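Local coordinates for protein MGS-M5 (PDB 4Q3N) that probably catalyses the NAD-dependent interconversion of L-lactate and pyruvate, as an L-lactate dehydrogenase of the lactate/malate dehydrogenase family, at residues Ser225-Lys228 with Ala229-Gly233. Sequence-based numbering, arbitrary orientation.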
loop_
_atom_site.group_PDB
_atom_site.type_symbol
_atom_site.label_atom_id
_atom_site.label_comp_id
_atom_site.label_asym_id
_atom_site.label_seq_id
_atom_site.Cartn_x
_atom_site.Cartn_y
_atom_site.Cartn_z
ATOM N N SER A 225 -25.521 -18.851 9.465
ATOM C CA SER A 225 -25.901 -19.778 10.524
ATOM C C SER A 225 -24.855 -19.804 11.660
ATOM O O SER A 225 -25.124 -20.313 12.741
ATOM C CB SER A 225 -26.087 -21.206 9.985
ATOM O OG SER A 225 -24.821 -21.748 9.601
ATOM N N ARG A 226 -23.650 -19.309 11.395
ATOM C CA ARG A 226 -22.551 -19.374 12.374
ATOM C C ARG A 226 -22.267 -18.047 13.094
ATOM O O ARG A 226 -21.844 -18.027 14.259
ATOM C CB ARG A 226 -21.260 -19.805 11.667
ATOM C CG ARG A 226 -21.206 -21.261 11.389
ATOM C CD ARG A 226 -20.149 -21.489 10.292
ATOM N NE ARG A 226 -20.245 -22.870 9.809
ATOM C CZ ARG A 226 -19.593 -23.884 10.331
ATOM N NH1 ARG A 226 -18.808 -23.694 11.384
ATOM N NH2 ARG A 226 -19.739 -25.095 9.802
ATOM N N LYS A 227 -22.431 -16.941 12.364
ATOM C CA LYS A 227 -22.182 -15.622 12.941
ATOM C C LYS A 227 -23.290 -14.587 12.637
ATOM O O LYS A 227 -23.001 -13.403 12.608
ATOM C CB LYS A 227 -20.822 -15.090 12.441
ATOM C CG LYS A 227 -20.716 -15.009 10.946
ATOM C CD LYS A 227 -19.436 -14.151 10.517
ATOM C CE LYS A 227 -19.725 -12.654 10.627
ATOM N NZ LYS A 227 -18.642 -11.789 10.043
ATOM N N LYS A 228 -24.525 -15.047 12.385
ATOM C CA LYS A 228 -25.750 -14.204 12.232
ATOM C C LYS A 228 -25.906 -13.486 10.907
ATOM O O LYS A 228 -27.010 -13.311 10.416
ATOM C CB LYS A 228 -25.862 -13.159 13.361
ATOM C CG LYS A 228 -26.053 -13.778 14.742
ATOM C CD LYS A 228 -26.098 -12.706 15.833
ATOM C CE LYS A 228 -26.141 -13.321 17.221
ATOM N NZ LYS A 228 -26.385 -12.275 18.282
ATOM N N ALA A 229 -24.803 -13.084 10.283
ATOM C CA ALA A 229 -24.895 -12.309 9.065
ATOM C C ALA A 229 -23.562 -12.407 8.324
ATOM O O ALA A 229 -22.550 -12.680 8.955
ATOM C CB ALA A 229 -25.231 -10.829 9.395
ATOM N N THR A 230 -23.564 -12.222 7.017
ATOM C CA THR A 230 -22.291 -12.152 6.299
ATOM C C THR A 230 -22.035 -10.695 5.897
ATOM O O THR A 230 -22.968 -9.987 5.497
ATOM C CB THR A 230 -22.314 -13.113 5.078
ATOM O OG1 THR A 230 -21.169 -12.884 4.247
ATOM C CG2 THR A 230 -23.556 -12.940 4.263
ATOM N N TYR A 231 -20.793 -10.210 6.038
ATOM C CA TYR A 231 -20.515 -8.819 5.687
ATOM C C TYR A 231 -19.052 -8.501 5.387
ATOM O O TYR A 231 -18.796 -7.551 4.674
ATOM C CB TYR A 231 -21.002 -7.845 6.785
ATOM C CG TYR A 231 -20.793 -8.294 8.229
ATOM C CD1 TYR A 231 -19.622 -8.011 8.915
ATOM C CD2 TYR A 231 -21.834 -8.984 8.928
ATOM C CE1 TYR A 231 -19.465 -8.399 10.281
ATOM C CE2 TYR A 231 -21.653 -9.433 10.218
ATOM C CZ TYR A 231 -20.480 -9.121 10.890
ATOM O OH TYR A 231 -20.362 -9.538 12.182
ATOM N N TYR A 232 -18.094 -9.274 5.895
ATOM C CA TYR A 232 -16.701 -8.943 5.551
ATOM C C TYR A 232 -16.422 -9.185 4.061
ATOM O O TYR A 232 -15.774 -8.371 3.354
ATOM C CB TYR A 232 -15.732 -9.746 6.441
ATOM C CG TYR A 232 -15.793 -9.309 7.908
ATOM C CD1 TYR A 232 -15.771 -7.962 8.240
ATOM C CD2 TYR A 232 -15.874 -10.251 8.936
ATOM C CE1 TYR A 232 -15.827 -7.549 9.568
ATOM C CE2 TYR A 232 -15.929 -9.857 10.263
ATOM C CZ TYR A 232 -15.916 -8.501 10.567
ATOM O OH TYR A 232 -16.018 -8.097 11.880
ATOM N N GLY A 233 -16.926 -10.292 3.548
ATOM C CA GLY A 233 -16.755 -10.588 2.125
ATOM C C GLY A 233 -17.311 -9.508 1.207
ATOM O O GLY A 233 -16.583 -8.958 0.370
HETATM O O HOH W 1 -22.146 -11.014 13.514
#
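Between Lys227 and Ala229 the backbone makes a tight turn: Lys228, with a positive phi of 77°, is the first residue to leave helical geometry, and Ala229 N returns a weak hydrogen bond to Lys227 O at 3.0 Å. The short linker then runs extended to Tyr231, the N-cap residue of helix 232-246, so Lys227 and Tyr231 face each other across the bend. The methylenes of Lys227 pass Ala229 O, a buried oxygen with no hydrogen-bond partner in the model, which CE approaches to 3.3 Å; the chain bends at chi3 (-80°) to bring NZ over one face of the Tyr231 ring. This is a cation-pi contact, with NZ 3.7 Å from the centroid of the Tyr231 ring and displaced toward its hydroxyl-bearing end, closest to CZ. Tyr231 CG sits between its own backbone N and carbonyl carbon (chi1 39°), which swings the ring back toward the lysine. Tyr232 CE2 comes obliquely within 3.3 Å of Lys227 NZ. One water bridges backbone and ring, donating to Lys227 O and hydrogen-bonding Tyr231 OH, each at 2.7 Å. With an alanine in place of Tyr231, the ammonium would probably lose its aromatic face, keeping the oblique Tyr232 ring, and the water its hydroxyl partner. The ammonium's strongest polar partner is Glu44 of the second subunit, where Asp47 adds another salt bridge; Tyr231 meets Phe13 of both subunits. Two carboxylates and two tyrosine rings thus meet this buried lysine's charge, likely stabilising its protonated form and tying the interhelical turn to the subunit interface.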